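Local atomic coordinates of chitinase A (Cycas revoluta, PDB entry 4MNK), a protein that probably hydrolyses chitin as a family 18 glycoside hydrolase, and is caught here with N-acetylglucosamine oligosaccharides bound in its cleft. Residues G196-F201 with F241-L246; P41-R46 with A93-R98; M229-L234 with E319-G324; P11-S16 with V330-D335. All coordinates share one frame; numbering follows the deposited sequence. Where two conformers were deposited one is given.

Contact 1: G196-F201 with F241-L246. With NAG (2-acetamido-2-deoxy-beta-D-glucopyranose), chain C; NAG (2-acetamido-2-deoxy-beta-D-glucopyranose), chain B; NAG (2-acetamido-2-deoxy-beta-D-glucopyranose), chain D.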
# COMPACT_ATOMS: atom_id res chain seq x y z
N GLY A 196 -10.94 -12.91 2.06
CA GLY A 196 -10.02 -13.51 3.02
C GLY A 196 -10.74 -14.41 4.01
O GLY A 196 -11.94 -14.68 3.86
N SER A 197 -10.00 -14.84 5.03
CA SER A 197 -10.47 -15.84 5.99
C SER A 197 -11.67 -15.41 6.84
O SER A 197 -12.26 -16.24 7.54
CB SER A 197 -9.32 -16.28 6.89
OG SER A 197 -8.73 -15.18 7.55
N TRP A 198 -12.02 -14.13 6.77
CA TRP A 198 -13.23 -13.63 7.43
C TRP A 198 -14.49 -14.14 6.73
O TRP A 198 -15.59 -14.05 7.28
CB TRP A 198 -13.23 -12.10 7.50
CG TRP A 198 -13.16 -11.40 6.17
CD1 TRP A 198 -14.22 -11.05 5.38
CD2 TRP A 198 -11.98 -10.96 5.48
NE1 TRP A 198 -13.77 -10.42 4.24
CE2 TRP A 198 -12.40 -10.35 4.28
CE3 TRP A 198 -10.61 -11.02 5.77
CZ2 TRP A 198 -11.50 -9.80 3.36
CZ3 TRP A 198 -9.71 -10.47 4.86
CH2 TRP A 198 -10.16 -9.88 3.67
N GLU A 199 -14.32 -14.67 5.52
CA GLU A 199 -15.39 -15.32 4.76
C GLU A 199 -15.20 -16.83 4.80
O GLU A 199 -14.07 -17.32 4.79
CB GLU A 199 -15.36 -14.86 3.30
CG GLU A 199 -15.56 -13.37 3.08
CD GLU A 199 -15.04 -12.90 1.73
OE1 GLU A 199 -14.01 -13.42 1.26
OE2 GLU A 199 -15.65 -11.99 1.13
N ASN A 200 -16.31 -17.57 4.84
CA ASN A 200 -16.26 -19.03 4.85
C ASN A 200 -16.25 -19.67 3.44
O ASN A 200 -16.65 -20.83 3.27
CB ASN A 200 -17.37 -19.62 5.73
CG ASN A 200 -18.73 -19.00 5.47
OD1 ASN A 200 -19.04 -18.57 4.36
ND2 ASN A 200 -19.56 -18.95 6.51
N PHE A 201 -15.81 -18.89 2.46
CA PHE A 201 -15.61 -19.36 1.09
C PHE A 201 -14.31 -18.79 0.56
O PHE A 201 -13.90 -17.70 0.95
CB PHE A 201 -16.76 -18.93 0.18
CG PHE A 201 -18.07 -19.60 0.49
CD1 PHE A 201 -18.29 -20.92 0.12
CD2 PHE A 201 -19.08 -18.91 1.14
CE1 PHE A 201 -19.49 -21.54 0.40
CE2 PHE A 201 -20.28 -19.53 1.42
CZ PHE A 201 -20.49 -20.84 1.06
N PHE A 241 1.56 -10.56 -1.19
CA PHE A 241 1.12 -11.61 -0.30
C PHE A 241 -0.23 -12.12 -0.80
O PHE A 241 -0.92 -11.43 -1.56
CB PHE A 241 0.97 -11.08 1.13
CG PHE A 241 -0.14 -10.07 1.30
CD1 PHE A 241 0.08 -8.72 1.03
CD2 PHE A 241 -1.41 -10.47 1.70
CE1 PHE A 241 -0.94 -7.79 1.17
CE2 PHE A 241 -2.44 -9.54 1.84
CZ PHE A 241 -2.21 -8.20 1.58
N GLY A 242 -0.59 -13.32 -0.37
CA GLY A 242 -1.89 -13.89 -0.66
C GLY A 242 -2.69 -14.08 0.61
O GLY A 242 -2.13 -14.05 1.71
N ARG A 243 -3.99 -14.27 0.46
CA ARG A 243 -4.87 -14.61 1.57
C ARG A 243 -5.17 -16.10 1.53
O ARG A 243 -5.47 -16.65 0.46
CB ARG A 243 -6.16 -13.79 1.51
CG ARG A 243 -5.99 -12.31 1.82
CD ARG A 243 -5.90 -12.07 3.32
NE ARG A 243 -5.49 -10.71 3.63
CZ ARG A 243 -5.02 -10.32 4.81
NH1 ARG A 243 -4.89 -11.20 5.80
NH2 ARG A 243 -4.68 -9.06 5.01
N SER A 244 -5.09 -16.74 2.69
CA SER A 244 -5.21 -18.19 2.77
C SER A 244 -6.38 -18.64 3.62
O SER A 244 -6.78 -17.95 4.57
CB SER A 244 -3.91 -18.79 3.31
OG SER A 244 -3.71 -18.37 4.65
N TRP A 245 -6.89 -19.81 3.28
CA TRP A 245 -8.00 -20.45 3.97
C TRP A 245 -7.64 -21.90 4.24
O TRP A 245 -6.79 -22.49 3.56
CB TRP A 245 -9.23 -20.49 3.07
CG TRP A 245 -10.01 -19.23 2.86
CD1 TRP A 245 -11.16 -18.86 3.51
CD2 TRP A 245 -9.76 -18.21 1.89
NE1 TRP A 245 -11.62 -17.67 3.02
CE2 TRP A 245 -10.78 -17.24 2.02
CE3 TRP A 245 -8.76 -18.01 0.93
CZ2 TRP A 245 -10.84 -16.10 1.22
CZ3 TRP A 245 -8.82 -16.86 0.14
CH2 TRP A 245 -9.85 -15.92 0.29
N LEU A 246 -8.32 -22.49 5.23
CA LEU A 246 -8.36 -23.94 5.38
C LEU A 246 -9.65 -24.43 4.74
O LEU A 246 -10.74 -23.92 5.03
CB LEU A 246 -8.31 -24.34 6.86
CG LEU A 246 -7.05 -23.95 7.64
CD1 LEU A 246 -7.17 -24.36 9.10
CD2 LEU A 246 -5.80 -24.57 7.02
C1 NAG C . -13.30 -6.45 4.44
C2 NAG C . -12.11 -5.56 4.07
C3 NAG C . -10.78 -6.14 4.56
C4 NAG C . -10.85 -6.61 6.01
C5 NAG C . -12.12 -7.43 6.27
C6 NAG C . -12.28 -7.81 7.74
C7 NAG C . -12.63 -4.29 2.04
C8 NAG C . -12.49 -4.20 0.55
N2 NAG C . -12.05 -5.34 2.64
O3 NAG C . -9.77 -5.16 4.41
O4 NAG C . -9.71 -7.39 6.30
O5 NAG C . -13.28 -6.73 5.83
O6 NAG C . -12.44 -6.65 8.53
O7 NAG C . -13.27 -3.43 2.66
C1 NAG B . 0.49 -5.22 7.29
C2 NAG B . 1.20 -6.57 7.26
C3 NAG B . 1.60 -6.99 8.67
C4 NAG B . 2.33 -5.88 9.43
C5 NAG B . 1.66 -4.51 9.24
C6 NAG B . 2.56 -3.37 9.73
C7 NAG B . 0.62 -8.07 5.43
C8 NAG B . -0.33 -9.12 4.93
N2 NAG B . 0.37 -7.58 6.64
O3 NAG B . 2.43 -8.13 8.58
O4 NAG B . 2.32 -6.19 10.81
O5 NAG B . 1.34 -4.26 7.88
O6 NAG B . 3.71 -3.26 8.91
O7 NAG B . 1.57 -7.71 4.72
C1 NAG D . -18.35 -6.65 2.81
C2 NAG D . -18.15 -6.50 4.32
C3 NAG D . -16.76 -5.95 4.66
C4 NAG D . -15.63 -6.58 3.84
C5 NAG D . -16.04 -6.65 2.36
C6 NAG D . -15.00 -7.33 1.47
C7 NAG D . -20.25 -6.05 5.50
C8 NAG D . -21.20 -5.00 5.99
N2 NAG D . -19.16 -5.61 4.87
O1 NAG D . -19.54 -7.36 2.57
O3 NAG D . -16.50 -6.11 6.04
O4 NAG D . -14.49 -5.76 4.00
O5 NAG D . -17.27 -7.35 2.24
O6 NAG D . -14.83 -8.68 1.83
O7 NAG D . -20.50 -7.24 5.68
O HOH W 1 -7.20 -15.17 4.64
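In the sugar-binding cleft of this family 18 TIM barrel, the loop 196-201, which opens with a type I beta turn from Gly196 to Glu199, wraps round the indole of Trp245 on strand 234-247. Trp245 NE1 donates to Glu199 O at 3.0 Å, with the acceptor in the ring plane but the N-H bent to 142°. A flat indole with one edge N-H suits this place: backbone lies on both faces, Ser197 N on one and Phe201 C on the other. Gly196 brings its CA to 3.3 Å from Trp245 CZ2; a CB would collide with Trp198. Water 1 donates to Ser244 O and accepts from Ser197 N. Glu199 OE1 takes Gly196 N from above the carboxylate plane while OE2 bonds His195, and Arg243 forms a salt bridge with Asp193. Trp198, turned back toward Gly196 with CG between backbone N and carbonyl carbon (chi1 60°), is a platform for sugar: one face backs onto Gly196 N, and over the centre of the opposite face stands C5 of the chain C NAG, 3.5 Å above the plane. At the ring edge, Trp198 NE1 donates to O6 of the chain D NAG at 3.2 Å, with an angle of 154°.

Contact 2: P41-R46 with A93-R98; sequences PTFEVR and ASARQR
Arg98 grips the loop 41-46 through two successive carbonyls. Its NE donates to Thr42 O at 2.7 Å in a nearly straight bond (166°) lying close to the guanidinium plane, and NH2 reaches Pro41 O more loosely, at 3.3 Å. The bend at chi3 (-61°) turns NE toward the loop. One face of the guanidinium lies over Ala95 CA, offset toward its rim, a turn back along the same helix. Arginine suits this place because its several N-H groups can serve neighbouring carbonyls at once. An alanine here would probably leave the carbonyls of Pro41 and Thr42 without these donors and hold this end of the loop less firmly.

The tight, apolar part lies beneath: the buried Phe43 brings CD1 to 3.8 Å from Ala95 CB, whose small methyl lets the ring come close to the helix. The other side is looser and wetter. Glu44 crosses Arg98 at about a right angle, its OE2 resting 3.5 Å from Arg98 CD but 4.3 Å from NE, too far for a salt bridge. Water 2 closes this side, donating to Glu44 OE1 and, at 2.8 Å, to Arg98 O.

The contact fastens the loop after strand 30-36 to the first turns of helix 93-110, on the outside of the TIM barrel. Farther along that helix Ser102 OG bonds Val45 N and Arg98 O, and Val45 packs on Phe99 and Leu106, while Leu89 of helix 80-90 touches both Phe43 and Ala95.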
# COMPACT_ATOMS: atom_id res chain seq x y z
N PRO A 41 1.09 11.57 23.04
CA PRO A 41 0.22 12.73 22.81
C PRO A 41 0.91 13.98 22.23
O PRO A 41 0.22 14.92 21.84
CB PRO A 41 -0.30 13.04 24.21
CG PRO A 41 0.83 12.67 25.10
CD PRO A 41 1.55 11.52 24.44
N THR A 42 2.24 13.99 22.16
CA THR A 42 2.95 15.16 21.64
C THR A 42 2.84 15.26 20.13
O THR A 42 2.90 16.36 19.56
CB THR A 42 4.45 15.17 22.02
OG1 THR A 42 5.13 14.08 21.37
CG2 THR A 42 4.65 15.09 23.53
N PHE A 43 2.66 14.11 19.47
CA PHE A 43 2.63 14.02 18.01
C PHE A 43 3.89 14.60 17.36
O PHE A 43 3.84 15.17 16.26
CB PHE A 43 1.33 14.60 17.43
CG PHE A 43 0.12 13.82 17.81
CD1 PHE A 43 -0.74 14.28 18.80
CD2 PHE A 43 -0.15 12.60 17.20
CE1 PHE A 43 -1.86 13.54 19.17
CE2 PHE A 43 -1.26 11.85 17.56
CZ PHE A 43 -2.13 12.33 18.55
N GLU A 44 5.00 14.44 18.06
CA GLU A 44 6.32 14.66 17.49
C GLU A 44 6.67 13.37 16.76
O GLU A 44 7.18 12.42 17.35
CB GLU A 44 7.35 15.01 18.57
CG GLU A 44 6.97 16.20 19.47
CD GLU A 44 6.98 17.54 18.76
OE1 GLU A 44 7.71 17.69 17.75
OE2 GLU A 44 6.26 18.45 19.22
N VAL A 45 6.35 13.36 15.47
CA VAL A 45 6.49 12.17 14.62
C VAL A 45 7.94 11.69 14.60
O VAL A 45 8.87 12.49 14.56
CB VAL A 45 5.95 12.45 13.19
CG1 VAL A 45 6.16 11.26 12.27
CG2 VAL A 45 4.48 12.81 13.25
N ARG A 46 8.11 10.37 14.65
CA ARG A 46 9.44 9.76 14.76
C ARG A 46 9.41 8.33 14.24
O ARG A 46 8.35 7.70 14.19
CB ARG A 46 9.88 9.77 16.23
CG ARG A 46 8.99 8.93 17.13
CD ARG A 46 9.42 8.99 18.58
NE ARG A 46 8.70 8.00 19.38
CZ ARG A 46 8.80 7.88 20.70
NH1 ARG A 46 8.10 6.94 21.32
NH2 ARG A 46 9.59 8.68 21.39
N ALA A 93 -6.00 21.36 16.91
CA ALA A 93 -5.23 22.28 16.06
C ALA A 93 -3.76 22.39 16.45
O ALA A 93 -2.88 22.40 15.59
CB ALA A 93 -5.87 23.66 16.04
N SER A 94 -3.49 22.45 17.76
CA SER A 94 -2.12 22.52 18.26
C SER A 94 -1.35 21.24 17.94
O SER A 94 -0.19 21.29 17.53
CB SER A 94 -2.09 22.82 19.76
OG SER A 94 -2.66 24.09 20.03
N ALA A 95 -2.00 20.10 18.13
CA ALA A 95 -1.41 18.80 17.80
C ALA A 95 -1.09 18.69 16.30
O ALA A 95 -0.02 18.20 15.93
CB ALA A 95 -2.32 17.66 18.25
N ARG A 96 -2.01 19.16 15.46
CA ARG A 96 -1.79 19.15 14.01
C ARG A 96 -0.55 19.96 13.63
O ARG A 96 0.22 19.55 12.78
CB ARG A 96 -3.02 19.68 13.25
CG ARG A 96 -4.27 18.80 13.37
CD ARG A 96 -5.27 19.10 12.26
NE ARG A 96 -5.58 20.52 12.15
CZ ARG A 96 -6.59 21.14 12.76
NH1 ARG A 96 -7.43 20.46 13.53
NH2 ARG A 96 -6.76 22.44 12.58
N GLN A 97 -0.37 21.10 14.29
CA GLN A 97 0.80 21.95 14.06
C GLN A 97 2.10 21.21 14.41
O GLN A 97 3.07 21.26 13.65
CB GLN A 97 0.68 23.26 14.85
CG GLN A 97 1.66 24.36 14.43
CD GLN A 97 1.27 25.73 14.96
OE1 GLN A 97 0.33 25.87 15.76
NE2 GLN A 97 1.98 26.76 14.52
N ARG A 98 2.11 20.52 15.56
CA ARG A 98 3.27 19.76 15.99
C ARG A 98 3.57 18.60 15.03
O ARG A 98 4.73 18.35 14.71
CB ARG A 98 3.09 19.24 17.42
CG ARG A 98 2.95 20.34 18.47
CD ARG A 98 3.11 19.82 19.89
NE ARG A 98 2.11 18.81 20.25
CZ ARG A 98 0.89 19.08 20.72
NH1 ARG A 98 0.49 20.33 20.90
NH2 ARG A 98 0.07 18.08 21.01
O HOH W 2 6.68 19.62 16.25

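Contact 3: M229-L234 with E319-G324; sequences MPPEKL and EKRLGG
Gly323 N donates to Leu234 O at 2.8 Å, the clearer of the two hydrogen bonds between the segments. The donor meets the carbonyl at a C=O...N angle of 158°, although the N-H is bent, at 135°. The same N-H makes a weak, long bond to Pro231 O. That carbonyl also receives Leu234 N, closing the 3-10 turn, and a CA-H...O contact from Leu322 CA at 3.3 Å. Next to it Gly323 CA lies 3.3 Å from Glu232 O, and a glycine suits the spot because a CB would clash with that oxygen. The two leucines cross obliquely, CD1 of Leu234 lying 4.1 Å from CD2 of Leu322, while Leu322 CB packs against Leu234 O.

A Schellman motif at Arg321, with positive phi (67°), ends helix 307-319 and turns the chain toward strand 324-328. Both segments are helix-to-strand links of the TIM barrel, feeding the starts of the neighbouring parallel strands 234-247 and 324-328. Pro231 CB lies 3.3 Å from Arg321 O, and its CG lies over one face of the Arg321 guanidinium; its rigid ring fits the start of the 3-10 turn.

In the next shell, Leu234 is bedded on Phe224 and Leu225 of helix 217-227 and on Val187 and Val189 of strand 186-190. Backbone bonds from Gly323 to Leu5 and from Gly324 to Leu236 tie the link to strands on either side. Gly324 has backbone angles at which a CB would press on the preceding carbonyl oxygen, and Lys320 NZ forms a salt bridge with Glu222.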
# COMPACT_ATOMS: atom_id res chain seq x y z
N MET A 229 -10.87 12.39 -10.26
CA MET A 229 -9.43 12.29 -10.00
C MET A 229 -8.66 12.22 -11.31
O MET A 229 -8.97 11.37 -12.15
CB MET A 229 -9.11 11.06 -9.14
CG MET A 229 -7.64 10.99 -8.72
SD MET A 229 -7.24 12.23 -7.47
CE MET A 229 -7.76 11.36 -5.98
N PRO A 230 -7.67 13.12 -11.51
CA PRO A 230 -6.80 12.98 -12.67
C PRO A 230 -6.16 11.59 -12.63
O PRO A 230 -5.65 11.20 -11.58
CB PRO A 230 -5.75 14.07 -12.46
CG PRO A 230 -6.39 15.07 -11.57
CD PRO A 230 -7.29 14.27 -10.67
N PRO A 231 -6.20 10.85 -13.76
CA PRO A 231 -5.74 9.46 -13.77
C PRO A 231 -4.29 9.29 -13.31
O PRO A 231 -3.97 8.31 -12.65
CB PRO A 231 -5.91 9.04 -15.24
CG PRO A 231 -5.94 10.32 -16.00
CD PRO A 231 -6.62 11.30 -15.10
N GLU A 232 -3.44 10.26 -13.65
CA GLU A 232 -2.03 10.23 -13.26
C GLU A 232 -1.78 10.33 -11.75
O GLU A 232 -0.68 10.04 -11.27
CB GLU A 232 -1.23 11.30 -14.03
CG GLU A 232 -1.42 12.74 -13.55
CD GLU A 232 -2.61 13.46 -14.19
OE1 GLU A 232 -2.73 14.68 -13.97
OE2 GLU A 232 -3.42 12.82 -14.90
N LYS A 233 -2.81 10.73 -10.99
CA LYS A 233 -2.75 10.82 -9.53
C LYS A 233 -3.04 9.49 -8.83
O LYS A 233 -2.92 9.39 -7.61
CB LYS A 233 -3.72 11.89 -9.01
CG LYS A 233 -3.43 13.32 -9.47
CD LYS A 233 -2.31 13.94 -8.65
CE LYS A 233 -2.06 15.38 -9.07
NZ LYS A 233 -0.99 16.01 -8.25
N LEU A 234 -3.43 8.47 -9.60
CA LEU A 234 -3.73 7.16 -9.04
C LEU A 234 -2.60 6.17 -9.29
O LEU A 234 -2.14 6.01 -10.42
CB LEU A 234 -5.04 6.60 -9.62
CG LEU A 234 -6.34 7.37 -9.39
CD1 LEU A 234 -7.45 6.76 -10.22
CD2 LEU A 234 -6.73 7.41 -7.92
N GLU A 319 -3.37 1.10 -19.53
CA GLU A 319 -4.58 1.32 -20.33
C GLU A 319 -5.49 2.38 -19.71
O GLU A 319 -6.10 3.19 -20.41
CB GLU A 319 -5.38 0.02 -20.49
CG GLU A 319 -4.72 -1.07 -21.33
CD GLU A 319 -5.29 -2.46 -21.05
OE1 GLU A 319 -6.27 -2.58 -20.28
OE2 GLU A 319 -4.75 -3.44 -21.59
N LYS A 320 -5.58 2.36 -18.38
CA LYS A 320 -6.41 3.31 -17.65
C LYS A 320 -5.72 4.65 -17.41
O LYS A 320 -6.29 5.54 -16.77
CB LYS A 320 -6.90 2.71 -16.33
CG LYS A 320 -7.93 1.59 -16.48
CD LYS A 320 -9.20 2.04 -17.22
CE LYS A 320 -10.01 3.05 -16.42
NZ LYS A 320 -11.21 3.51 -17.16
N ARG A 321 -4.49 4.78 -17.92
CA ARG A 321 -3.71 6.03 -17.87
C ARG A 321 -3.30 6.43 -16.46
O ARG A 321 -3.12 7.61 -16.15
CB ARG A 321 -4.46 7.16 -18.58
CG ARG A 321 -5.07 6.74 -19.91
CD ARG A 321 -5.94 7.81 -20.52
NE ARG A 321 -7.04 8.20 -19.64
CZ ARG A 321 -7.83 9.25 -19.87
NH1 ARG A 321 -8.80 9.54 -19.01
NH2 ARG A 321 -7.65 10.00 -20.94
N LEU A 322 -3.14 5.43 -15.60
CA LEU A 322 -2.79 5.67 -14.20
C LEU A 322 -1.34 6.13 -14.06
O LEU A 322 -0.54 5.96 -14.99
CB LEU A 322 -3.06 4.42 -13.36
CG LEU A 322 -4.46 3.80 -13.43
CD1 LEU A 322 -4.59 2.69 -12.41
CD2 LEU A 322 -5.58 4.82 -13.26
N GLY A 323 -1.02 6.72 -12.92
CA GLY A 323 0.33 7.20 -12.65
C GLY A 323 1.35 6.08 -12.56
O GLY A 323 2.53 6.28 -12.84
N GLY A 324 0.88 4.89 -12.18
CA GLY A 324 1.74 3.72 -12.05
C GLY A 324 1.14 2.69 -11.13
O GLY A 324 -0.08 2.57 -11.02

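Contact 4: P11-S16 with V330-D335; sequences PAYSVS and VNQDID. With NAG (2-acetamido-2-deoxy-beta-D-glucopyranose), chain E; NAG (2-acetamido-2-deoxy-beta-D-glucopyranose), chain B.
Pro11 O is held by two donors from one residue, Ser14 OG at 2.8 Å, nearly along the C=O axis, and Ser14 N at 3.1 Å. This pair of bonds ends strand 5-11 at the sugar-binding mouth of the TIM barrel, beside the loop that follows the adjacent parallel strand 324-328. With chi1 at 71°, Ser14 OG turns back over its own backbone; serine suits the place, its hydroxyl reaching Pro11 O while its small CB packs against Asn331 OD1. The Asn331 amide lies between Pro11 and Tyr13: ND2 lies against the Pro11 ring, 3.1 Å from CD, and bonds Ser329 OG, while OD1 lies near Tyr13 OH. The amide plane is almost upright to the Tyr13 ring (84°). Over the centre of that ring sits C5 of the chain E NAG, 3.6 Å above the plane, so the ring serves as a floor for the sugar. An alanine in place of Tyr13 would probably leave this sugar without its platform and open a gap beside Asn331. Gln332, its OE1 fixed by Ser329 N, uses NE2 twice: it donates to water 3, which also lies 3.3 Å from Tyr13 OH, and to O7 of the chain B NAG at 2.9 Å.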
# COMPACT_ATOMS: atom_id res chain seq x y z
N PRO A 11 8.81 -2.64 4.81
CA PRO A 11 8.44 -2.50 6.21
C PRO A 11 9.62 -2.77 7.14
O PRO A 11 10.31 -3.79 7.01
CB PRO A 11 7.35 -3.55 6.38
CG PRO A 11 7.72 -4.63 5.41
CD PRO A 11 8.57 -4.01 4.32
N ALA A 12 9.83 -1.86 8.09
CA ALA A 12 10.96 -1.94 9.01
C ALA A 12 11.01 -3.23 9.84
O ALA A 12 12.09 -3.65 10.25
CB ALA A 12 11.01 -0.71 9.90
N TYR A 13 9.86 -3.85 10.07
CA TYR A 13 9.79 -5.10 10.85
C TYR A 13 10.63 -6.22 10.24
O TYR A 13 11.03 -7.15 10.93
CB TYR A 13 8.33 -5.57 11.05
CG TYR A 13 7.69 -6.26 9.85
CD1 TYR A 13 8.10 -7.53 9.44
CD2 TYR A 13 6.67 -5.64 9.13
CE1 TYR A 13 7.53 -8.16 8.34
CE2 TYR A 13 6.08 -6.27 8.03
CZ TYR A 13 6.52 -7.52 7.64
OH TYR A 13 5.96 -8.16 6.55
N SER A 14 10.89 -6.12 8.93
CA SER A 14 11.53 -7.20 8.19
C SER A 14 13.05 -7.11 8.13
O SER A 14 13.69 -7.93 7.47
CB SER A 14 10.95 -7.27 6.76
OG SER A 14 11.38 -6.16 5.98
N VAL A 15 13.63 -6.14 8.84
CA VAL A 15 15.05 -5.81 8.71
C VAL A 15 16.04 -6.99 8.85
O VAL A 15 17.01 -7.07 8.10
CB VAL A 15 15.45 -4.61 9.63
CG1 VAL A 15 15.44 -5.00 11.11
CG2 VAL A 15 16.81 -4.03 9.22
N SER A 16 15.77 -7.90 9.79
CA SER A 16 16.68 -9.02 10.05
C SER A 16 16.70 -10.05 8.91
O SER A 16 17.75 -10.61 8.59
CB SER A 16 16.36 -9.70 11.38
OG SER A 16 16.50 -8.79 12.47
N VAL A 330 7.76 -5.25 -0.27
CA VAL A 330 8.85 -5.80 -1.08
C VAL A 330 9.62 -6.97 -0.45
O VAL A 330 10.22 -7.77 -1.16
CB VAL A 330 9.82 -4.71 -1.61
CG1 VAL A 330 9.06 -3.71 -2.47
CG2 VAL A 330 10.54 -4.01 -0.46
N ASN A 331 9.60 -7.05 0.88
CA ASN A 331 10.21 -8.18 1.59
C ASN A 331 9.50 -9.50 1.33
O ASN A 331 10.06 -10.57 1.59
CB ASN A 331 10.23 -7.90 3.10
CG ASN A 331 8.83 -7.77 3.68
OD1 ASN A 331 8.44 -8.50 4.60
ND2 ASN A 331 8.06 -6.84 3.15
N GLN A 332 8.28 -9.44 0.80
CA GLN A 332 7.46 -10.64 0.59
C GLN A 332 7.73 -11.35 -0.74
O GLN A 332 7.18 -12.43 -0.98
CB GLN A 332 5.98 -10.28 0.71
CG GLN A 332 5.56 -9.77 2.08
CD GLN A 332 4.15 -9.19 2.08
OE1 GLN A 332 3.69 -8.62 1.08
NE2 GLN A 332 3.46 -9.33 3.20
N ASP A 333 8.55 -10.74 -1.59
CA ASP A 333 8.97 -11.33 -2.86
C ASP A 333 10.49 -11.20 -2.90
O ASP A 333 11.04 -10.29 -3.54
CB ASP A 333 8.30 -10.60 -4.03
CG ASP A 333 8.56 -11.25 -5.38
OD1 ASP A 333 9.43 -12.14 -5.51
OD2 ASP A 333 7.88 -10.84 -6.34
N ILE A 334 11.17 -12.11 -2.21
CA ILE A 334 12.60 -11.96 -1.96
C ILE A 334 13.45 -11.97 -3.24
O ILE A 334 14.48 -11.31 -3.30
CB ILE A 334 13.14 -12.95 -0.89
CG1 ILE A 334 13.05 -14.40 -1.36
CG2 ILE A 334 12.41 -12.75 0.44
CD1 ILE A 334 13.86 -15.38 -0.52
N ASP A 335 12.98 -12.68 -4.27
CA ASP A 335 13.68 -12.73 -5.55
C ASP A 335 13.21 -11.66 -6.54
O ASP A 335 13.66 -11.62 -7.68
CB ASP A 335 13.57 -14.14 -6.16
CG ASP A 335 14.32 -15.19 -5.36
OD1 ASP A 335 15.47 -14.92 -4.97
OD2 ASP A 335 13.76 -16.28 -5.13
C1 NAG E . 3.61 -6.65 11.26
C2 NAG E . 3.70 -6.44 12.78
C3 NAG E . 4.99 -7.03 13.36
C4 NAG E . 5.27 -8.44 12.83
C5 NAG E . 5.10 -8.50 11.31
C6 NAG E . 5.28 -9.91 10.76
C7 NAG E . 2.50 -4.42 13.50
C8 NAG E . 2.61 -2.96 13.80
N2 NAG E . 3.63 -5.02 13.11
O3 NAG E . 4.89 -7.07 14.76
O4 NAG E . 6.58 -8.81 13.19
O5 NAG E . 3.82 -8.01 10.94
O6 NAG E . 4.17 -10.72 11.09
O7 NAG E . 1.42 -5.00 13.62
C1 NAG B . 0.49 -5.22 7.29
C2 NAG B . 1.20 -6.57 7.26
C3 NAG B . 1.60 -6.99 8.67
C4 NAG B . 2.33 -5.88 9.43
C5 NAG B . 1.66 -4.51 9.24
C6 NAG B . 2.56 -3.37 9.73
C7 NAG B . 0.62 -8.07 5.43
C8 NAG B . -0.33 -9.12 4.93
N2 NAG B . 0.37 -7.58 6.64
O3 NAG B . 2.43 -8.13 8.58
O4 NAG B . 2.32 -6.19 10.81
O5 NAG B . 1.34 -4.26 7.88
O6 NAG B . 3.71 -3.26 8.91
O7 NAG B . 1.57 -7.71 4.72
O HOH W 3 4.83 -11.00 5.33

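How the contacts relate
Contacts 1 and 4 belong to the sugar cleft and meet, Phe241 CD1 lying 3.6 Å from Gln332 OE1, and both touch the chain B NAG. Their chemistry combines aromatic platforms with polar groups for sugar; contact 4 is the more buried, contact 1 only partly so. Contact 3 lies across the centre of the chain from contact 4, yet shares a strand with it: strand 324-328 runs from contact 3 toward contact 4, and strand 234-247 from contact 3 into contact 1. In contact 3, which is partly buried, backbone bonds, glycines and leucines do the joining. Contact 2, with an arginine-to-carbonyl grip and a water bridge, lies on the periphery, its centre about 38 Å from that of contact 1.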